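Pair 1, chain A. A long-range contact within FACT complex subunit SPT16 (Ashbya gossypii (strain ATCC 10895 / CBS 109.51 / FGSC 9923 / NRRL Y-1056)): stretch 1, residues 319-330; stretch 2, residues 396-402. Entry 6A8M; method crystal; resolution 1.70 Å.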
# COMPACT_ATOMS: atom_id res chain seq x y z
N ASP A 319 -4.74 17.75 -21.46
CA ASP A 319 -4.55 16.83 -22.58
C ASP A 319 -3.15 16.24 -22.56
O ASP A 319 -2.96 15.04 -22.79
CB ASP A 319 -4.79 17.55 -23.91
CG ASP A 319 -6.25 17.88 -24.14
OD1 ASP A 319 -7.12 17.27 -23.47
OD2 ASP A 319 -6.52 18.74 -25.01
N PHE A 320 -2.15 17.09 -22.31
CA PHE A 320 -0.77 16.62 -22.20
C PHE A 320 -0.60 15.63 -21.05
O PHE A 320 0.07 14.61 -21.20
CB PHE A 320 0.19 17.79 -22.02
CG PHE A 320 1.55 17.35 -21.58
CD1 PHE A 320 2.42 16.81 -22.50
CD2 PHE A 320 1.92 17.40 -20.23
CE1 PHE A 320 3.67 16.37 -22.10
CE2 PHE A 320 3.16 16.95 -19.83
CZ PHE A 320 4.03 16.44 -20.76
N LEU A 321 -1.19 15.93 -19.89
CA LEU A 321 -1.07 15.04 -18.74
C LEU A 321 -1.55 13.63 -19.09
O LEU A 321 -0.92 12.64 -18.70
CB LEU A 321 -1.87 15.60 -17.56
CG LEU A 321 -1.95 14.80 -16.27
CD1 LEU A 321 -0.56 14.68 -15.65
CD2 LEU A 321 -2.91 15.50 -15.31
N LEU A 322 -2.64 13.53 -19.85
CA LEU A 322 -3.11 12.22 -20.31
C LEU A 322 -2.07 11.52 -21.17
O LEU A 322 -1.83 10.31 -21.01
CB LEU A 322 -4.40 12.35 -21.11
CG LEU A 322 -5.69 12.57 -20.34
CD1 LEU A 322 -6.84 12.75 -21.35
CD2 LEU A 322 -5.96 11.40 -19.38
N LEU A 323 -1.47 12.25 -22.11
CA LEU A 323 -0.45 11.69 -23.00
C LEU A 323 0.77 11.25 -22.22
O LEU A 323 1.38 10.22 -22.53
CB LEU A 323 -0.06 12.72 -24.06
CG LEU A 323 -1.19 13.11 -25.02
CD1 LEU A 323 -0.75 14.16 -26.01
CD2 LEU A 323 -1.68 11.86 -25.75
N LEU A 324 1.14 12.01 -21.18
CA LEU A 324 2.29 11.65 -20.36
C LEU A 324 2.03 10.36 -19.58
O LEU A 324 2.90 9.48 -19.50
CB LEU A 324 2.61 12.80 -19.40
CG LEU A 324 3.67 12.49 -18.33
CD1 LEU A 324 5.01 12.23 -19.04
CD2 LEU A 324 3.82 13.65 -17.37
N GLN A 325 0.85 10.25 -18.97
CA GLN A 325 0.53 9.01 -18.27
C GLN A 325 0.58 7.82 -19.21
O GLN A 325 1.11 6.76 -18.87
CB GLN A 325 -0.85 9.10 -17.61
CG GLN A 325 -1.08 7.93 -16.64
CD GLN A 325 -2.53 7.65 -16.32
OE1 GLN A 325 -3.38 7.56 -17.23
NE2 GLN A 325 -2.83 7.46 -15.04
N GLU A 326 0.04 8.00 -20.42
CA GLU A 326 0.07 6.93 -21.41
C GLU A 326 1.51 6.55 -21.75
O GLU A 326 1.83 5.36 -21.87
CB GLU A 326 -0.70 7.36 -22.66
CG GLU A 326 -0.63 6.37 -23.81
CD GLU A 326 -1.37 5.08 -23.53
OE1 GLU A 326 -2.37 5.11 -22.78
OE2 GLU A 326 -0.95 4.03 -24.06
N GLU A 327 2.38 7.54 -21.92
CA GLU A 327 3.79 7.27 -22.18
C GLU A 327 4.41 6.45 -21.05
O GLU A 327 5.16 5.50 -21.30
CB GLU A 327 4.55 8.59 -22.38
CG GLU A 327 6.08 8.52 -22.26
CD GLU A 327 6.78 7.79 -23.41
OE1 GLU A 327 6.10 7.41 -24.38
OE2 GLU A 327 8.02 7.62 -23.35
N ILE A 328 4.10 6.79 -19.81
CA ILE A 328 4.62 6.03 -18.67
C ILE A 328 4.05 4.62 -18.68
O ILE A 328 4.80 3.63 -18.62
CB ILE A 328 4.30 6.76 -17.35
CG1 ILE A 328 5.05 8.08 -17.30
CG2 ILE A 328 4.70 5.92 -16.15
CD1 ILE A 328 4.57 8.94 -16.18
N ILE A 329 2.73 4.49 -18.79
CA ILE A 329 2.10 3.18 -18.60
C ILE A 329 2.45 2.24 -19.74
O ILE A 329 2.82 1.07 -19.51
CB ILE A 329 0.57 3.34 -18.47
CG1 ILE A 329 0.23 4.00 -17.12
CG2 ILE A 329 -0.11 1.96 -18.64
CD1 ILE A 329 -1.25 4.38 -16.93
N ASN A 330 2.37 2.70 -20.98
CA ASN A 330 2.47 1.79 -22.10
C ASN A 330 3.81 1.84 -22.82
O ASN A 330 4.06 1.03 -23.72
CB ASN A 330 1.29 2.03 -23.05
CG ASN A 330 -0.01 1.43 -22.50
OD1 ASN A 330 -0.05 0.25 -22.13
ND2 ASN A 330 -1.07 2.23 -22.40
N ASN A 396 1.09 2.17 -8.18
CA ASN A 396 0.35 3.43 -8.17
C ASN A 396 1.11 4.38 -9.07
O ASN A 396 2.18 4.86 -8.70
CB ASN A 396 0.26 3.93 -6.73
CG ASN A 396 -0.32 5.32 -6.62
OD1 ASN A 396 -1.00 5.79 -7.53
ND2 ASN A 396 -0.07 5.97 -5.48
N ILE A 397 0.61 4.61 -10.29
CA ILE A 397 1.24 5.57 -11.20
C ILE A 397 0.51 6.88 -10.98
O ILE A 397 -0.65 7.04 -11.39
CB ILE A 397 1.14 5.10 -12.66
CG1 ILE A 397 1.78 3.72 -12.83
CG2 ILE A 397 1.78 6.10 -13.61
CD1 ILE A 397 3.29 3.70 -12.53
N SER A 398 1.18 7.83 -10.31
CA SER A 398 0.53 9.06 -9.85
C SER A 398 1.43 10.21 -10.26
O SER A 398 2.60 10.26 -9.88
CB SER A 398 0.34 9.04 -8.33
OG SER A 398 -0.04 10.33 -7.86
N LEU A 399 0.88 11.14 -11.02
CA LEU A 399 1.69 12.27 -11.44
C LEU A 399 0.93 13.56 -11.28
O LEU A 399 -0.29 13.61 -11.34
CB LEU A 399 2.19 12.14 -12.87
CG LEU A 399 1.33 11.46 -13.92
CD1 LEU A 399 1.65 12.02 -15.28
CD2 LEU A 399 1.64 9.99 -13.92
N GLY A 400 1.69 14.62 -11.08
CA GLY A 400 1.09 15.89 -10.75
C GLY A 400 1.97 17.03 -11.20
O GLY A 400 3.18 16.87 -11.37
N PHE A 401 1.32 18.17 -11.42
CA PHE A 401 2.00 19.43 -11.70
C PHE A 401 1.41 20.46 -10.75
O PHE A 401 0.18 20.56 -10.63
CB PHE A 401 1.79 19.87 -13.15
CG PHE A 401 2.35 18.90 -14.16
CD1 PHE A 401 3.68 18.98 -14.54
CD2 PHE A 401 1.55 17.91 -14.72
CE1 PHE A 401 4.21 18.08 -15.46
CE2 PHE A 401 2.08 17.00 -15.65
CZ PHE A 401 3.41 17.09 -16.01
N ASN A 402 2.26 21.21 -10.05
CA ASN A 402 1.76 22.17 -9.08
C ASN A 402 2.28 23.56 -9.43
O ASN A 402 3.17 23.73 -10.28
CB ASN A 402 2.16 21.76 -7.66
CG ASN A 402 1.26 22.39 -6.56
OD1 ASN A 402 0.34 23.16 -6.85
ND2 ASN A 402 1.53 22.04 -5.31
O HOH W 1 -0.98 8.43 -13.50

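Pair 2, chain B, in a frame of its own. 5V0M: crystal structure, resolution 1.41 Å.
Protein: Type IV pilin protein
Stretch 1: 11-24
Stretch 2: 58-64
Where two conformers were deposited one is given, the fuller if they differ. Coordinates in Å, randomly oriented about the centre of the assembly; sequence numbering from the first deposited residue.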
# COMPACT_ATOMS: atom_id res chain seq x y z
N GLU B 11 -2.72 -6.77 7.69
CA GLU B 11 -1.54 -7.30 7.01
C GLU B 11 -1.10 -6.40 5.87
O GLU B 11 0.10 -6.27 5.61
CB GLU B 11 -1.78 -8.73 6.57
CG GLU B 11 -1.83 -9.66 7.79
CD GLU B 11 -2.26 -11.09 7.48
OE1 GLU B 11 -2.70 -11.35 6.33
OE2 GLU B 11 -2.16 -11.95 8.38
N VAL B 12 -2.04 -5.79 5.13
CA VAL B 12 -1.61 -4.95 4.02
C VAL B 12 -0.98 -3.67 4.55
O VAL B 12 -0.09 -3.08 3.90
CB VAL B 12 -2.74 -4.68 3.01
CG1 VAL B 12 -3.70 -3.62 3.53
CG2 VAL B 12 -2.16 -4.24 1.68
N ARG B 13 -1.37 -3.23 5.75
CA ARG B 13 -0.63 -2.13 6.37
C ARG B 13 0.84 -2.49 6.47
O ARG B 13 1.71 -1.68 6.13
CB ARG B 13 -1.22 -1.83 7.76
CG ARG B 13 -0.44 -0.82 8.56
CD ARG B 13 -1.00 -0.75 10.00
NE ARG B 13 -2.37 -0.25 10.06
CZ ARG B 13 -2.69 1.02 10.29
NH1 ARG B 13 -1.75 1.93 10.48
NH2 ARG B 13 -3.97 1.39 10.33
N THR B 14 1.15 -3.71 6.90
CA THR B 14 2.53 -4.15 7.04
C THR B 14 3.23 -4.22 5.69
O THR B 14 4.38 -3.80 5.55
CB THR B 14 2.56 -5.49 7.77
OG1 THR B 14 2.01 -5.30 9.09
CG2 THR B 14 3.97 -6.02 7.88
N THR B 15 2.56 -4.76 4.68
CA THR B 15 3.15 -4.83 3.34
C THR B 15 3.51 -3.43 2.84
O THR B 15 4.59 -3.22 2.27
CB THR B 15 2.14 -5.46 2.37
OG1 THR B 15 1.76 -6.77 2.82
CG2 THR B 15 2.73 -5.57 0.99
N LEU B 16 2.61 -2.48 3.01
CA LEU B 16 2.89 -1.11 2.57
C LEU B 16 4.06 -0.52 3.34
O LEU B 16 4.96 0.10 2.75
CB LEU B 16 1.66 -0.22 2.69
CG LEU B 16 0.54 -0.56 1.72
CD1 LEU B 16 -0.77 0.07 2.15
CD2 LEU B 16 0.89 -0.12 0.34
N LEU B 17 4.08 -0.70 4.67
CA LEU B 17 5.16 -0.12 5.46
C LEU B 17 6.50 -0.70 5.03
O LEU B 17 7.50 0.03 4.94
CB LEU B 17 4.92 -0.34 6.96
CG LEU B 17 3.73 0.47 7.49
CD1 LEU B 17 3.31 -0.05 8.88
CD2 LEU B 17 4.03 1.96 7.54
N HIS B 18 6.56 -2.01 4.75
CA HIS B 18 7.81 -2.61 4.30
C HIS B 18 8.26 -2.00 2.97
O HIS B 18 9.45 -1.70 2.78
CB HIS B 18 7.66 -4.12 4.17
CG HIS B 18 7.61 -4.83 5.48
ND1 HIS B 18 7.96 -4.23 6.67
CD2 HIS B 18 7.25 -6.10 5.79
CE1 HIS B 18 7.82 -5.09 7.66
NE2 HIS B 18 7.39 -6.24 7.15
N ASN B 19 7.33 -1.83 2.03
CA ASN B 19 7.67 -1.20 0.76
C ASN B 19 8.17 0.21 0.99
O ASN B 19 9.15 0.64 0.37
CB ASN B 19 6.47 -1.21 -0.20
CG ASN B 19 6.32 -2.52 -0.93
OD1 ASN B 19 7.22 -2.96 -1.63
ND2 ASN B 19 5.17 -3.16 -0.77
N ALA B 20 7.53 0.97 1.88
CA ALA B 20 7.97 2.34 2.13
C ALA B 20 9.36 2.37 2.73
O ALA B 20 10.17 3.26 2.39
CB ALA B 20 6.97 3.04 3.03
N GLN B 21 9.69 1.43 3.60
CA GLN B 21 11.03 1.37 4.16
C GLN B 21 12.07 1.09 3.07
O GLN B 21 13.15 1.71 3.05
CB GLN B 21 11.08 0.27 5.22
CG GLN B 21 10.34 0.65 6.47
CD GLN B 21 10.13 -0.52 7.42
OE1 GLN B 21 10.59 -1.64 7.17
NE2 GLN B 21 9.43 -0.26 8.52
N THR B 22 11.77 0.17 2.16
CA THR B 22 12.67 -0.12 1.06
C THR B 22 12.91 1.11 0.21
O THR B 22 14.05 1.39 -0.19
CB THR B 22 12.05 -1.23 0.21
OG1 THR B 22 11.98 -2.42 1.00
CG2 THR B 22 12.88 -1.50 -1.04
N MSE B 23 11.88 1.91 -0.01
CA MSE B 23 12.06 3.10 -0.85
C MSE B 23 12.76 4.21 -0.07
O MSE B 23 13.47 5.05 -0.65
CB MSE B 23 10.72 3.55 -1.39
CG MSE B 23 10.08 2.48 -2.26
SE MSE B 23 8.45 3.06 -3.13
CE MSE B 23 9.16 4.56 -4.17
N GLU B 24 12.57 4.22 1.25
CA GLU B 24 13.31 5.17 2.07
C GLU B 24 14.80 4.87 2.05
O GLU B 24 15.62 5.79 2.08
CB GLU B 24 12.78 5.18 3.50
CG GLU B 24 11.47 5.93 3.67
CD GLU B 24 10.86 5.78 5.07
OE1 GLU B 24 11.37 4.97 5.87
OE2 GLU B 24 9.87 6.49 5.36
N HIS B 58 9.10 12.38 -3.60
CA HIS B 58 7.91 11.88 -2.94
C HIS B 58 7.36 10.66 -3.68
O HIS B 58 7.61 10.46 -4.88
CB HIS B 58 6.83 12.96 -2.88
CG HIS B 58 7.20 14.14 -2.05
ND1 HIS B 58 7.50 14.04 -0.71
CD2 HIS B 58 7.33 15.45 -2.37
CE1 HIS B 58 7.80 15.24 -0.24
NE2 HIS B 58 7.69 16.12 -1.22
N PHE B 59 6.58 9.86 -2.96
CA PHE B 59 5.87 8.75 -3.59
C PHE B 59 4.58 8.46 -2.84
O PHE B 59 4.42 8.83 -1.68
CB PHE B 59 6.71 7.47 -3.66
CG PHE B 59 7.02 6.90 -2.32
CD1 PHE B 59 8.26 7.11 -1.73
CD2 PHE B 59 6.08 6.15 -1.61
CE1 PHE B 59 8.55 6.58 -0.49
CE2 PHE B 59 6.38 5.63 -0.36
CZ PHE B 59 7.62 5.85 0.19
N THR B 60 3.67 7.79 -3.53
CA THR B 60 2.48 7.21 -2.90
C THR B 60 2.37 5.77 -3.37
O THR B 60 2.36 5.51 -4.59
CB THR B 60 1.21 7.97 -3.24
OG1 THR B 60 1.32 9.32 -2.79
CG2 THR B 60 0.01 7.34 -2.56
N LEU B 61 2.33 4.86 -2.41
CA LEU B 61 2.00 3.46 -2.64
C LEU B 61 0.51 3.27 -2.54
O LEU B 61 -0.15 3.89 -1.70
CB LEU B 61 2.66 2.63 -1.56
CG LEU B 61 4.17 2.53 -1.68
CD1 LEU B 61 4.85 2.25 -0.34
CD2 LEU B 61 4.50 1.46 -2.70
N GLN B 62 -0.03 2.38 -3.36
CA GLN B 62 -1.45 2.05 -3.32
C GLN B 62 -1.66 0.55 -3.34
O GLN B 62 -1.07 -0.16 -4.17
CB GLN B 62 -2.16 2.68 -4.52
CG GLN B 62 -3.67 2.45 -4.58
CD GLN B 62 -4.34 3.34 -5.61
OE1 GLN B 62 -4.27 4.57 -5.54
NE2 GLN B 62 -4.96 2.72 -6.60
N ALA B 63 -2.53 0.07 -2.46
CA ALA B 63 -2.94 -1.33 -2.37
C ALA B 63 -4.40 -1.42 -2.80
O ALA B 63 -5.29 -0.90 -2.12
CB ALA B 63 -2.78 -1.85 -0.94
N ASP B 64 -4.64 -2.08 -3.96
CA ASP B 64 -5.98 -2.31 -4.47
C ASP B 64 -6.36 -3.75 -4.19
O ASP B 64 -5.55 -4.66 -4.42
CB ASP B 64 -6.03 -2.08 -5.98
CG ASP B 64 -6.00 -0.60 -6.36
OD1 ASP B 64 -7.09 0.02 -6.34
OD2 ASP B 64 -4.91 -0.07 -6.63

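What geometry do the two pairs share? In each, a helix lies across a strand running nearly antiparallel to it, at 148° in pair 1 and 152° in pair 2, with axes approaching to 9.9 and 9.4 Å. The backbones superpose to 0.8 Å over 14 central residues. Alternate strand residues point toward the helix: Ile A397, Leu A399 and Phe A401 match Phe B59, Leu B61 and Ala B63. No direct hydrogen bond crosses either contact, so apolar packing dominates both.

What is held constant at the centre? Leu A399 and Leu B61 coincide, their side-chain centres 0.5 Å apart, and each has the largest covered area in its pair. Around them, Leu A321 matches Leu B16, and Leu A324 matches Asn B19. In pair 1, Leu A399 CD1 lies 3.5 Å from Leu A321 CD1 and 3.4 Å from Leu A324 CD2. In pair 2, Leu B16 CD2 meets Leu B61 CB at 3.8 Å, and Asn B19 offers its aliphatic CB to Leu B61 CD1, also at 3.8 Å. An asparagine can thus line the same leucine through carbon, while its amide is hydrogen-bonded elsewhere in the structure.

Where does the aromatic bulk go? The two pairs place it at opposite ends of the strand triad. On the strand of pair 1 it is Phe A401, whose ring edge receives Leu A321 CD1, 3.5 Å from Phe A401 CE2, and Leu A324 CD2, 3.7 Å from Phe A401 CZ. Phe A320 joins it from the helix, Phe A320 CE2 lying 3.8 Å from Phe A401 CZ; its match, Thr B15, does not touch the strand. The match of Phe A401, Ala B63, is small; Leu B16 CD1 still reaches Ala B63 CB at 4.2 Å, and Val B12 CG2 packs on Ala B63 CB at 3.6 Å. At the other end, Phe B59 replaces Ile A397. Ile A328 CG2 touches Ile A397 CG2 at 3.9 Å, whereas the matching selenomethionine, Met B23, sets its SE over one face of the Phe B59 ring, 4.1 Å from the ring centroid and almost on the ring normal. Met B23 CE also lies 3.6 Å from Phe B59 CD1.

How does the matched pair Gln A325 and Ala B20 differ? Both side chains leave the helix sideways. Ala B20 is short and apolar, and its CB lies 4.0 Å from Phe B59 CZ and 4.1 Å from Leu B61 CD1. Gln A325 instead extends a polar end, and a water bridges it to the strand: Gln A325 NE2 donates to the water oxygen at 2.6 Å, and that water donates to Ile A397 O, 2.5 Å from its oxygen.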